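Local structure of amidase, hydantoinase/carbamoylase family (Burkholderia vietnamiensis, 5I4M) at residues E38-I42 with A61-L65; A73-V77 with F86-A90; E238-G243 with G335-A339; A283-Q289 with V302-F308; Y346-F351 with A381-Q386. The protein probably hydrolyses N-carbamoyl-L-amino acids as a dimeric, two-zinc member of the peptidase M20 family. One frame throughout, in Å; residues are numbered along the deposited sequence.

Interaction 1 of 5, residues E38-I42 with A61-L65; sequences EVAKI and AARDL
Ile42, Leu65 and Ala62 carry this contact, which is apolar throughout. The delta methyl of Ile42 reaches the flank of helix 57-72 over the backbone of Ala62, its CD1 lying 3.7 Å from Ala62 CA. That reach follows from an extended outer chain, chi2 177°, on a CG1 branch that is anti to the carbonyl carbon. The same CD1 meets Leu65 CD2 at 3.9 Å, one helical turn further on, while the other branch, Ile42 CG2, stands 4.1 Å from Ala61 CB. Ile42 thus spans two successive turns of the helix. Its position depends on a type I turn from Val39 to Ile42, in which Ile42 N donates to Val39 O at 3.0 Å, directing Ile42 at helix 57-72. The contact therefore joins helix 29-39 and the turn after it to helix 57-72. Val39 completes it with both methyls: CG2 touches Leu65 CD2 at 4.2 Å and CG1 touches Ala62 CB at 4.3 Å, both loose van der Waals distances. Val39 also touches Trp69 further along helix 57-72, and Ile117 and Leu121 of helix 117-132, and the carbonyl O of Ile42 accepts a hydrogen bond from Arg52 NH1.

Interaction 2 of 5, residues A73-V77 with F86-A90; sequences AGCTV and FMRRA
Thr76 and Arg88 form an antiparallel hydrogen-bonded pair, and Val77 and Met87 the non-hydrogen-bonded pair beside it, with end-to-end directions of the two segments 158° apart. Two backbone bonds define the first pair: Thr76 N to Arg88 O, 3.1 Å, and Arg88 N to Thr76 O, 2.9 Å and straighter, at 160°. A CA-H...O contact from Val77 CA to Phe86 O, 3.3 Å, continues the pairing. Thr76 and Arg88 lie side by side on one face, Thr76 OG1 being 3.7 Å from Arg88 CB. A water 3.3 Å from Arg88 O donates to that carbonyl. Beyond CB, the extended Arg88 chain leads away to a salt bridge with Glu142. On the other face Val77 CG2 meets Met87 CG at 4.0 Å; this methyl is anti to the carbonyl carbon, whereas CG1 is turned toward Phe86 O. Cys75 CB adds a looser contact with Met87 CB, 4.2 Å. Gly74, at positive phi, is the C-prime residue of the Schellman motif that ends helix 57-72 and turns the chain into this hairpin. Met87 packs against Ile66 and Ala70 of that helix, Cys75 and Arg89 reach Ile127 of helix 117-132, and strand 141-145 pairs with the far side of strand 85-89.

Interaction 3 of 5, residues E238-G243 with G335-A339; sequences EITFTG and GLDTA
Phe241 and Leu336 meet over a ring face where strands 225-242 and 337-350 pair as antiparallel neighbours in the sheet of the M20 lid (dimerisation) domain. Leu336 CD1 lies 3.9 Å from the ring centroid, 21° off the normal, a CH-pi contact displaced toward the CG side of the ring. The two side chains cross at about a right angle. The other delta methyl, Leu336 CD2, rests 3.6 Å from Gly243 CA, packing directly on the glycine backbone. Backbone pairing fixes this register. Thr242 and Asp337 bond in both directions, Thr242 N to Asp337 O and Asp337 N to Thr242 O each measuring 2.9 Å; Thr240 and Ala339 repeat the pattern, with Ala339 N to Thr240 O at 3.0 Å and 169°. Phe241 and Thr338 form the non-hydrogen-bonded pair between them. Further out, helices 259-276 and 313-334 pack under the face bearing Phe241, through Val266 and Ala331 respectively, and Glu238 makes a salt bridge with Arg295 of the second subunit. The edge of the Phe241 ring meets Thr338: with the hydroxyl branch anti to the carbonyl carbon (chi1 -56°), Thr338 OG1 lies in the ring plane, 3.3 Å from Phe241 CE1.

Interaction 4 of 5, residues A283-Q289 with V302-F308; sequences ATVGMMQ and VFFTVDF
Backbone hydrogen bonds tie Thr284 to Asp307 and Gln289 to Phe303 at the two ends of this antiparallel pairing. Thr284 N to Asp307 O and its return bond enclose one pair; Gln289 N to Phe303 O, 2.8 Å and 165°, belongs to the other. Between them the register slips by one residue. Here Thr305 N donates to Met287 O at 3.0 Å, and Met287 N makes a weak bond, 3.2 Å and 128°, to the side-chain oxygen Thr305 OG1. That hydroxyl sits between the backbone N and the carbonyl carbon of its own residue (chi1 60°), which turns it toward the interruption. A water fills in: it accepts from Gly286 N and Thr305 OG1 and donates to Thr284 O.

Sulfur and aromatic contacts follow on one face. The fully extended Met287 chain brings SD to the Phe303 ring edge, in plane and 5.4 Å from the centroid, a Met-aromatic contact. Gln289 runs beside the same ring, its OE1 3.4 Å from Phe303 CD1, with amide and ring planes 51° apart.

Apolar packing dominates the opposite face. Met288 CG meets Val302 CG1 at 3.6 Å, and Ala283 CB approaches the edge of the Phe308 ring, 3.6 Å from its CD1. Helices 259-276 and 313-334 cover this face.

The second subunit approaches too: Asn293 of that subunit bonds Met288 N, and its Arg256 bonds Thr284 OG1. Asp307 forms a salt bridge with Arg309, which binds 3-phosphoglycerate. This is a hairpin of the M20 dimerisation domain, interrupted in mid-course, lying at the subunit interface and beside the ligand pocket.

Interaction 5 of 5, residues Y346-F351 with A381-Q386; sequences YAPIAF and ACYLAQ
Ile349, in the strand, and Phe351, just after it, pass alongside helix 380-384, with CA atoms 7.0 Å apart for Ile349 and Cys382 and 6.4 Å for Phe351 and Ala385, so the meeting is made through side chains. Ile349 makes its contacts through CD1, which lies 3.7 Å from Cys382 O and 3.8 Å from Ala385 CB, and also touches Gln386 CG. It is carried there by CG1, anti to the backbone N (chi1 -175°). Phe351 comes to the same alanine from another direction, its CD1 4.0 Å from Ala385 CB, so that this methyl is shared by two side chains. The ring presents its edge to the helix backbone, where Ala381 O lies in plane, 3.7 Å from Phe351 CE1. Cys382 faces Tyr346 obliquely, SG 5.5 Å from the centroid of the Tyr346 ring, a sulfur-aromatic contact. Tyr346 and Tyr383 also approach obliquely, with planes at 57°. The hydroxyl of Tyr346 bonds Gln234 NE2, and Ala381 N bonds Glu209 OE1. Strand 390-395 supports Phe351 and Ala381. Gln234 and Gly378 bind 3-phosphoglycerate, and the side chain of Tyr346 comes within about 5 Å of that ligand: the contact packs the end of strand 337-350 against a helix bordering the ligand pocket.

Interactions 3 and 4 are directly joined, their centres 13 Å apart: strands 225-242 and 297-310 are neighbours, with Ile239 O 2.8 Å from Phe304 N and Phe241 N 2.9 Å from Val302 O, both probable hydrogen bonds. Interaction 4 is also nested in the chain loop that interaction 3 closes. Strand 337-350 runs on from interaction 3 to interaction 5, whose centres lie 33 Å apart. Interactions 1 and 2 follow one another through helix 57-72, centres 18 Å apart. Two of the contacts border the ligand pocket, Asp307 of interaction 4 and Tyr346 of interaction 5 each coming about 5 Å from 3-phosphoglycerate by side chain, while Val39 of interaction 1 stays about 13 Å from a zinc ion.

Interaction 1 of 5, residues E38-I42 with A61-L65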
# COMPACT_ATOMS: atom_id res chain seq x y z
N GLU A 38 29.05 7.73 14.06
CA GLU A 38 29.37 8.44 12.83
C GLU A 38 28.60 7.85 11.64
O GLU A 38 27.96 8.58 10.88
CB GLU A 38 30.88 8.39 12.59
CG GLU A 38 31.40 9.46 11.69
CD GLU A 38 31.23 10.85 12.27
OE1 GLU A 38 31.51 11.05 13.48
OE2 GLU A 38 30.81 11.74 11.51
N VAL A 39 28.63 6.53 11.49
CA VAL A 39 27.88 5.92 10.39
C VAL A 39 26.37 6.06 10.59
O VAL A 39 25.61 6.11 9.61
CB VAL A 39 28.29 4.45 10.21
CG1 VAL A 39 27.54 3.85 9.04
CG2 VAL A 39 29.78 4.35 9.97
N ALA A 40 25.91 6.16 11.84
CA ALA A 40 24.49 6.36 12.08
C ALA A 40 23.95 7.66 11.47
O ALA A 40 22.74 7.79 11.31
CB ALA A 40 24.19 6.34 13.58
N LYS A 41 24.82 8.63 11.17
CA LYS A 41 24.36 9.85 10.52
C LYS A 41 23.90 9.62 9.09
O LYS A 41 23.14 10.43 8.55
CB LYS A 41 25.47 10.90 10.51
CG LYS A 41 26.00 11.26 11.87
CD LYS A 41 27.24 12.14 11.73
CE LYS A 41 27.65 12.70 13.07
NZ LYS A 41 28.94 13.44 12.97
N ILE A 42 24.36 8.54 8.45
CA ILE A 42 24.11 8.30 7.04
C ILE A 42 22.74 7.65 6.93
O ILE A 42 22.58 6.45 7.15
CB ILE A 42 25.21 7.44 6.42
CG1 ILE A 42 26.57 8.12 6.61
CG2 ILE A 42 24.92 7.18 4.93
CD1 ILE A 42 27.72 7.29 6.08
N ALA A 61 27.18 5.75 0.33
CA ALA A 61 28.02 6.61 1.16
C ALA A 61 28.58 5.84 2.36
O ALA A 61 29.75 6.03 2.73
CB ALA A 61 27.23 7.84 1.62
N ALA A 62 27.78 4.97 2.97
CA ALA A 62 28.31 4.18 4.08
C ALA A 62 29.44 3.26 3.61
O ALA A 62 30.47 3.13 4.28
CB ALA A 62 27.21 3.35 4.75
N ARG A 63 29.24 2.59 2.47
CA ARG A 63 30.30 1.78 1.87
C ARG A 63 31.55 2.61 1.61
O ARG A 63 32.66 2.22 2.00
CB ARG A 63 29.81 1.16 0.56
CG ARG A 63 28.72 0.12 0.71
CD ARG A 63 27.95 -0.04 -0.61
NE ARG A 63 27.14 -1.26 -0.56
CZ ARG A 63 27.49 -2.43 -1.08
NH1 ARG A 63 28.63 -2.55 -1.76
NH2 ARG A 63 26.69 -3.47 -0.94
N ASP A 64 31.40 3.75 0.91
CA ASP A 64 32.56 4.59 0.61
C ASP A 64 33.31 4.98 1.88
O ASP A 64 34.55 4.96 1.91
CB ASP A 64 32.12 5.87 -0.11
CG ASP A 64 31.61 5.62 -1.53
OD1 ASP A 64 31.74 4.50 -2.07
OD2 ASP A 64 31.09 6.60 -2.12
N LEU A 65 32.57 5.35 2.92
CA LEU A 65 33.20 5.85 4.14
C LEU A 65 34.01 4.75 4.81
O LEU A 65 35.17 4.96 5.18
CB LEU A 65 32.12 6.38 5.09
CG LEU A 65 32.59 6.89 6.46
CD1 LEU A 65 33.49 8.11 6.33
CD2 LEU A 65 31.40 7.20 7.34

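Interaction 2 of 5, residues A73-V77 with F86-A90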
# COMPACT_ATOMS: atom_id res chain seq x y z
N ALA A 73 43.58 2.00 7.48
CA ALA A 73 44.09 1.01 8.42
C ALA A 73 44.94 -0.05 7.73
O ALA A 73 45.17 -1.12 8.31
CB ALA A 73 42.94 0.36 9.20
N GLY A 74 45.39 0.21 6.51
CA GLY A 74 46.29 -0.70 5.81
C GLY A 74 45.64 -1.86 5.09
O GLY A 74 46.33 -2.82 4.74
N CYS A 75 44.33 -1.80 4.84
CA CYS A 75 43.65 -2.86 4.12
C CYS A 75 43.72 -2.65 2.62
O CYS A 75 43.71 -1.51 2.13
CB CYS A 75 42.18 -2.95 4.53
SG CYS A 75 41.94 -3.44 6.23
N THR A 76 43.78 -3.76 1.88
CA THR A 76 43.55 -3.77 0.45
C THR A 76 42.09 -4.17 0.22
O THR A 76 41.54 -4.99 0.95
CB THR A 76 44.50 -4.73 -0.27
OG1 THR A 76 44.44 -6.02 0.34
CG2 THR A 76 45.92 -4.21 -0.15
N VAL A 77 41.46 -3.56 -0.78
CA VAL A 77 40.02 -3.67 -0.95
C VAL A 77 39.72 -4.24 -2.33
O VAL A 77 40.30 -3.81 -3.33
CB VAL A 77 39.32 -2.32 -0.75
CG1 VAL A 77 37.81 -2.48 -0.86
CG2 VAL A 77 39.69 -1.74 0.61
N PHE A 86 35.42 -6.57 0.24
CA PHE A 86 36.38 -7.35 1.02
C PHE A 86 37.56 -6.46 1.39
O PHE A 86 38.31 -6.02 0.52
CB PHE A 86 36.82 -8.58 0.24
CG PHE A 86 35.67 -9.48 -0.13
CD1 PHE A 86 34.94 -9.26 -1.29
CD2 PHE A 86 35.30 -10.52 0.70
CE1 PHE A 86 33.86 -10.08 -1.62
CE2 PHE A 86 34.22 -11.34 0.39
CZ PHE A 86 33.51 -11.12 -0.77
N MET A 87 37.71 -6.20 2.68
CA MET A 87 38.78 -5.36 3.21
C MET A 87 39.76 -6.28 3.93
O MET A 87 39.43 -6.85 4.97
CB MET A 87 38.20 -4.29 4.12
CG MET A 87 37.30 -3.30 3.39
SD MET A 87 36.08 -2.43 4.41
CE MET A 87 34.75 -3.64 4.48
N ARG A 88 40.95 -6.42 3.36
CA ARG A 88 41.87 -7.49 3.72
C ARG A 88 43.10 -6.95 4.44
O ARG A 88 43.77 -6.03 3.93
CB ARG A 88 42.30 -8.25 2.46
CG ARG A 88 43.32 -9.35 2.67
CD ARG A 88 43.48 -10.08 1.36
NE ARG A 88 44.57 -11.05 1.37
CZ ARG A 88 44.41 -12.37 1.46
NH1 ARG A 88 43.18 -12.90 1.57
NH2 ARG A 88 45.48 -13.15 1.44
N ARG A 89 43.41 -7.52 5.60
CA ARG A 89 44.66 -7.25 6.31
C ARG A 89 45.58 -8.45 6.13
O ARG A 89 45.28 -9.55 6.60
CB ARG A 89 44.40 -6.99 7.80
CG ARG A 89 45.66 -6.61 8.61
CD ARG A 89 45.33 -6.50 10.09
NE ARG A 89 46.40 -5.91 10.89
CZ ARG A 89 47.34 -6.59 11.53
NH1 ARG A 89 47.38 -7.92 11.44
NH2 ARG A 89 48.25 -5.95 12.25
N ALA A 90 46.71 -8.23 5.45
CA ALA A 90 47.63 -9.32 5.12
C ALA A 90 48.04 -10.10 6.36
O ALA A 90 48.18 -9.56 7.46
CB ALA A 90 48.87 -8.77 4.42
O HOH W 1 47.21 -5.63 4.26
O HOH W 2 46.15 -7.02 1.88

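Interaction 3 of 5, residues E238-G243 with G335-A339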
# COMPACT_ATOMS: atom_id res chain seq x y z
N GLU A 238 5.55 -14.93 -1.64
CA GLU A 238 4.82 -13.85 -2.28
C GLU A 238 3.49 -14.40 -2.79
O GLU A 238 3.47 -15.44 -3.47
CB GLU A 238 5.62 -13.23 -3.43
CG GLU A 238 6.84 -12.43 -2.96
CD GLU A 238 7.64 -11.80 -4.09
OE1 GLU A 238 8.58 -11.02 -3.78
OE2 GLU A 238 7.34 -12.06 -5.27
N ILE A 239 2.40 -13.74 -2.44
CA ILE A 239 1.07 -14.19 -2.83
C ILE A 239 0.34 -13.03 -3.48
O ILE A 239 0.32 -11.92 -2.92
CB ILE A 239 0.26 -14.72 -1.63
CG1 ILE A 239 0.95 -15.94 -1.02
CG2 ILE A 239 -1.15 -15.09 -2.07
CD1 ILE A 239 0.33 -16.40 0.29
N THR A 240 -0.23 -13.26 -4.65
CA THR A 240 -1.16 -12.30 -5.24
C THR A 240 -2.52 -12.97 -5.35
O THR A 240 -2.63 -14.05 -5.94
CB THR A 240 -0.69 -11.82 -6.61
OG1 THR A 240 0.56 -11.11 -6.47
CG2 THR A 240 -1.72 -10.88 -7.23
N PHE A 241 -3.54 -12.37 -4.73
CA PHE A 241 -4.93 -12.74 -4.96
C PHE A 241 -5.50 -11.84 -6.04
O PHE A 241 -5.31 -10.62 -6.00
CB PHE A 241 -5.77 -12.54 -3.69
CG PHE A 241 -5.69 -13.67 -2.71
CD1 PHE A 241 -5.57 -14.98 -3.12
CD2 PHE A 241 -5.79 -13.40 -1.35
CE1 PHE A 241 -5.53 -16.01 -2.19
CE2 PHE A 241 -5.74 -14.42 -0.42
CZ PHE A 241 -5.61 -15.73 -0.85
N THR A 242 -6.23 -12.42 -6.99
CA THR A 242 -6.96 -11.64 -7.98
C THR A 242 -8.44 -11.94 -7.85
O THR A 242 -8.86 -13.10 -7.92
CB THR A 242 -6.47 -11.94 -9.39
OG1 THR A 242 -5.05 -11.69 -9.47
CG2 THR A 242 -7.19 -11.03 -10.38
N GLY A 243 -9.24 -10.89 -7.62
CA GLY A 243 -10.68 -11.00 -7.64
C GLY A 243 -11.24 -10.13 -8.75
O GLY A 243 -10.78 -10.22 -9.89
N GLY A 335 -13.66 -17.02 -4.24
CA GLY A 335 -13.59 -17.04 -5.68
C GLY A 335 -12.44 -16.21 -6.21
O GLY A 335 -12.56 -15.52 -7.22
N LEU A 336 -11.31 -16.27 -5.53
CA LEU A 336 -10.10 -15.58 -5.95
C LEU A 336 -9.19 -16.53 -6.71
O LEU A 336 -9.16 -17.73 -6.44
CB LEU A 336 -9.36 -15.01 -4.74
CG LEU A 336 -10.17 -14.09 -3.82
CD1 LEU A 336 -9.37 -13.76 -2.55
CD2 LEU A 336 -10.55 -12.81 -4.55
N ASP A 337 -8.44 -15.97 -7.68
CA ASP A 337 -7.31 -16.67 -8.29
C ASP A 337 -6.08 -16.43 -7.42
O ASP A 337 -5.91 -15.35 -6.87
CB ASP A 337 -7.05 -16.16 -9.71
CG ASP A 337 -8.17 -16.51 -10.67
OD1 ASP A 337 -8.87 -17.52 -10.43
OD2 ASP A 337 -8.35 -15.78 -11.67
N THR A 338 -5.23 -17.45 -7.29
CA THR A 338 -4.08 -17.39 -6.40
C THR A 338 -2.79 -17.61 -7.16
O THR A 338 -2.66 -18.60 -7.89
CB THR A 338 -4.17 -18.43 -5.29
OG1 THR A 338 -5.39 -18.26 -4.58
CG2 THR A 338 -3.00 -18.25 -4.32
N ALA A 339 -1.84 -16.70 -6.98
CA ALA A 339 -0.47 -16.90 -7.41
C ALA A 339 0.38 -16.94 -6.15
O ALA A 339 0.52 -15.92 -5.47
CB ALA A 339 -0.01 -15.78 -8.35
O HOH W 3 -10.72 -13.42 -10.85

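Interaction 4 of 5, residues A283-Q289 with V302-F308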
# COMPACT_ATOMS: atom_id res chain seq x y z
N ALA A 283 5.74 -15.99 12.50
CA ALA A 283 4.92 -15.84 11.30
C ALA A 283 4.42 -14.41 11.20
O ALA A 283 3.84 -13.90 12.16
CB ALA A 283 3.74 -16.81 11.29
N THR A 284 4.60 -13.80 10.02
CA THR A 284 4.34 -12.39 9.82
C THR A 284 3.92 -12.12 8.38
O THR A 284 4.48 -12.71 7.45
CB THR A 284 5.58 -11.53 10.11
OG1 THR A 284 6.30 -12.07 11.22
CG2 THR A 284 5.19 -10.06 10.40
N VAL A 285 2.96 -11.22 8.20
CA VAL A 285 2.72 -10.57 6.91
C VAL A 285 3.19 -9.13 7.08
O VAL A 285 2.57 -8.35 7.81
CB VAL A 285 1.24 -10.63 6.49
CG1 VAL A 285 1.01 -9.80 5.23
CG2 VAL A 285 0.83 -12.08 6.24
N GLY A 286 4.27 -8.77 6.40
CA GLY A 286 4.86 -7.46 6.60
C GLY A 286 4.63 -6.49 5.46
O GLY A 286 4.76 -5.28 5.64
N MET A 287 4.28 -7.01 4.29
CA MET A 287 4.19 -6.19 3.09
C MET A 287 2.90 -6.51 2.36
O MET A 287 2.57 -7.69 2.17
CB MET A 287 5.41 -6.41 2.18
CG MET A 287 5.40 -5.58 0.90
SD MET A 287 6.79 -6.02 -0.13
CE MET A 287 6.53 -4.93 -1.53
N MET A 288 2.17 -5.48 1.95
CA MET A 288 0.89 -5.65 1.28
C MET A 288 0.70 -4.48 0.33
O MET A 288 0.96 -3.33 0.70
CB MET A 288 -0.27 -5.71 2.28
CG MET A 288 -1.62 -5.95 1.60
SD MET A 288 -2.99 -6.26 2.73
CE MET A 288 -2.58 -7.92 3.29
N GLN A 289 0.24 -4.77 -0.89
CA GLN A 289 -0.05 -3.75 -1.90
C GLN A 289 -1.45 -4.01 -2.44
O GLN A 289 -1.70 -5.07 -3.02
CB GLN A 289 0.96 -3.78 -3.06
CG GLN A 289 2.43 -3.48 -2.70
CD GLN A 289 3.41 -3.81 -3.85
OE1 GLN A 289 3.20 -4.76 -4.59
NE2 GLN A 289 4.46 -3.01 -4.00
N VAL A 302 -4.57 -8.06 -4.70
CA VAL A 302 -3.75 -7.73 -3.54
C VAL A 302 -2.51 -8.62 -3.57
O VAL A 302 -2.62 -9.85 -3.67
CB VAL A 302 -4.49 -7.88 -2.20
CG1 VAL A 302 -3.53 -7.58 -1.04
CG2 VAL A 302 -5.71 -6.94 -2.15
N PHE A 303 -1.35 -7.99 -3.50
CA PHE A 303 -0.06 -8.67 -3.33
C PHE A 303 0.33 -8.58 -1.87
O PHE A 303 0.18 -7.53 -1.24
CB PHE A 303 1.00 -8.00 -4.20
CG PHE A 303 2.43 -8.41 -3.88
CD1 PHE A 303 3.16 -7.72 -2.92
CD2 PHE A 303 3.03 -9.45 -4.57
CE1 PHE A 303 4.48 -8.10 -2.63
CE2 PHE A 303 4.34 -9.82 -4.29
CZ PHE A 303 5.07 -9.14 -3.32
N PHE A 304 0.85 -9.68 -1.32
CA PHE A 304 1.37 -9.61 0.05
C PHE A 304 2.41 -10.70 0.26
O PHE A 304 2.54 -11.63 -0.54
CB PHE A 304 0.25 -9.69 1.09
CG PHE A 304 -0.55 -10.97 1.04
CD1 PHE A 304 -1.58 -11.12 0.13
CD2 PHE A 304 -0.26 -11.99 1.91
CE1 PHE A 304 -2.31 -12.30 0.08
CE2 PHE A 304 -0.99 -13.17 1.87
CZ PHE A 304 -2.01 -13.32 0.95
N THR A 305 3.16 -10.56 1.35
CA THR A 305 4.26 -11.46 1.68
C THR A 305 3.93 -12.28 2.92
O THR A 305 3.13 -11.87 3.77
CB THR A 305 5.56 -10.68 1.92
OG1 THR A 305 5.39 -9.77 3.01
CG2 THR A 305 5.94 -9.90 0.67
N VAL A 306 4.55 -13.44 3.01
CA VAL A 306 4.48 -14.26 4.21
C VAL A 306 5.89 -14.61 4.64
O VAL A 306 6.74 -14.91 3.80
CB VAL A 306 3.63 -15.53 4.00
CG1 VAL A 306 3.59 -16.35 5.29
CG2 VAL A 306 2.24 -15.14 3.59
N ASP A 307 6.13 -14.52 5.94
CA ASP A 307 7.43 -14.76 6.56
C ASP A 307 7.20 -15.83 7.62
O ASP A 307 6.46 -15.60 8.58
CB ASP A 307 7.97 -13.46 7.18
CG ASP A 307 9.33 -13.61 7.84
OD1 ASP A 307 9.51 -14.48 8.72
OD2 ASP A 307 10.22 -12.80 7.50
N PHE A 308 7.80 -17.01 7.42
CA PHE A 308 7.70 -18.13 8.35
C PHE A 308 9.09 -18.50 8.84
O PHE A 308 10.03 -18.58 8.04
CB PHE A 308 7.12 -19.39 7.70
CG PHE A 308 5.61 -19.45 7.60
CD1 PHE A 308 4.78 -18.64 8.36
CD2 PHE A 308 5.02 -20.38 6.74
CE1 PHE A 308 3.40 -18.75 8.26
CE2 PHE A 308 3.64 -20.49 6.63
CZ PHE A 308 2.83 -19.68 7.39
O HOH W 4 6.01 -10.85 5.46
O HOH W 5 7.87 -14.26 10.84

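Interaction 5 of 5, residues Y346-F351 with A381-Q386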
# COMPACT_ATOMS: atom_id res chain seq x y z
N TYR A 346 15.69 -21.61 3.58
CA TYR A 346 16.87 -22.34 4.01
C TYR A 346 16.56 -23.07 5.31
O TYR A 346 15.80 -22.58 6.15
CB TYR A 346 18.10 -21.43 4.16
CG TYR A 346 18.03 -20.36 5.23
CD1 TYR A 346 18.46 -20.63 6.54
CD2 TYR A 346 17.58 -19.08 4.93
CE1 TYR A 346 18.43 -19.65 7.52
CE2 TYR A 346 17.54 -18.09 5.91
CZ TYR A 346 17.96 -18.38 7.19
OH TYR A 346 17.91 -17.39 8.15
N ALA A 347 17.14 -24.25 5.44
CA ALA A 347 16.93 -25.06 6.62
C ALA A 347 17.65 -24.45 7.81
O ALA A 347 18.65 -23.74 7.64
CB ALA A 347 17.43 -26.48 6.37
N PRO A 348 17.17 -24.71 9.03
CA PRO A 348 17.97 -24.39 10.22
C PRO A 348 19.37 -24.95 10.07
O PRO A 348 19.57 -26.02 9.48
CB PRO A 348 17.21 -25.08 11.36
CG PRO A 348 15.82 -25.31 10.83
CD PRO A 348 15.98 -25.52 9.35
N ILE A 349 20.35 -24.23 10.59
CA ILE A 349 21.73 -24.64 10.39
C ILE A 349 22.47 -24.55 11.71
O ILE A 349 22.23 -23.65 12.52
CB ILE A 349 22.41 -23.79 9.29
CG1 ILE A 349 23.83 -24.29 9.00
CG2 ILE A 349 22.42 -22.31 9.64
CD1 ILE A 349 24.32 -23.91 7.62
N ALA A 350 23.34 -25.53 11.95
CA ALA A 350 24.19 -25.56 13.13
C ALA A 350 25.53 -24.95 12.78
O ALA A 350 26.11 -25.25 11.73
CB ALA A 350 24.37 -27.00 13.63
N PHE A 351 26.03 -24.08 13.65
CA PHE A 351 27.31 -23.46 13.37
C PHE A 351 28.44 -24.41 13.76
O PHE A 351 28.23 -25.43 14.43
CB PHE A 351 27.41 -22.12 14.09
CG PHE A 351 26.59 -21.03 13.43
CD1 PHE A 351 26.85 -20.66 12.12
CD2 PHE A 351 25.56 -20.40 14.11
CE1 PHE A 351 26.09 -19.67 11.49
CE2 PHE A 351 24.79 -19.41 13.49
CZ PHE A 351 25.06 -19.04 12.19
N ALA A 381 26.28 -14.92 7.79
CA ALA A 381 26.98 -16.06 8.38
C ALA A 381 26.23 -17.38 8.15
O ALA A 381 26.86 -18.44 8.09
CB ALA A 381 27.18 -15.84 9.87
N CYS A 382 24.90 -17.35 8.04
CA CYS A 382 24.16 -18.60 7.80
C CYS A 382 24.56 -19.24 6.48
O CYS A 382 24.61 -20.47 6.37
CB CYS A 382 22.65 -18.37 7.84
SG CYS A 382 22.07 -17.66 9.41
N TYR A 383 24.83 -18.42 5.46
CA TYR A 383 25.29 -18.97 4.20
C TYR A 383 26.78 -19.28 4.23
O TYR A 383 27.22 -20.29 3.65
CB TYR A 383 24.95 -18.02 3.06
CG TYR A 383 23.52 -18.19 2.56
CD1 TYR A 383 22.98 -19.46 2.39
CD2 TYR A 383 22.72 -17.09 2.27
CE1 TYR A 383 21.67 -19.62 1.92
CE2 TYR A 383 21.42 -17.24 1.81
CZ TYR A 383 20.90 -18.51 1.64
OH TYR A 383 19.61 -18.67 1.18
N LEU A 384 27.59 -18.46 4.90
CA LEU A 384 29.01 -18.78 5.00
C LEU A 384 29.23 -20.12 5.67
O LEU A 384 30.18 -20.83 5.34
CB LEU A 384 29.74 -17.69 5.77
CG LEU A 384 29.69 -16.32 5.10
CD1 LEU A 384 30.52 -15.30 5.89
CD2 LEU A 384 30.19 -16.44 3.68
N ALA A 385 28.34 -20.49 6.61
CA ALA A 385 28.49 -21.76 7.31
C ALA A 385 28.44 -22.95 6.36
O ALA A 385 28.94 -24.03 6.71
CB ALA A 385 27.41 -21.92 8.38
N GLN A 386 27.85 -22.79 5.17
CA GLN A 386 27.78 -23.89 4.22
C GLN A 386 29.12 -24.15 3.54
O GLN A 386 29.32 -25.24 2.98
CB GLN A 386 26.71 -23.61 3.16
CG GLN A 386 25.29 -23.50 3.71
CD GLN A 386 24.24 -23.56 2.61
OE1 GLN A 386 24.51 -24.06 1.52
NE2 GLN A 386 23.04 -23.05 2.90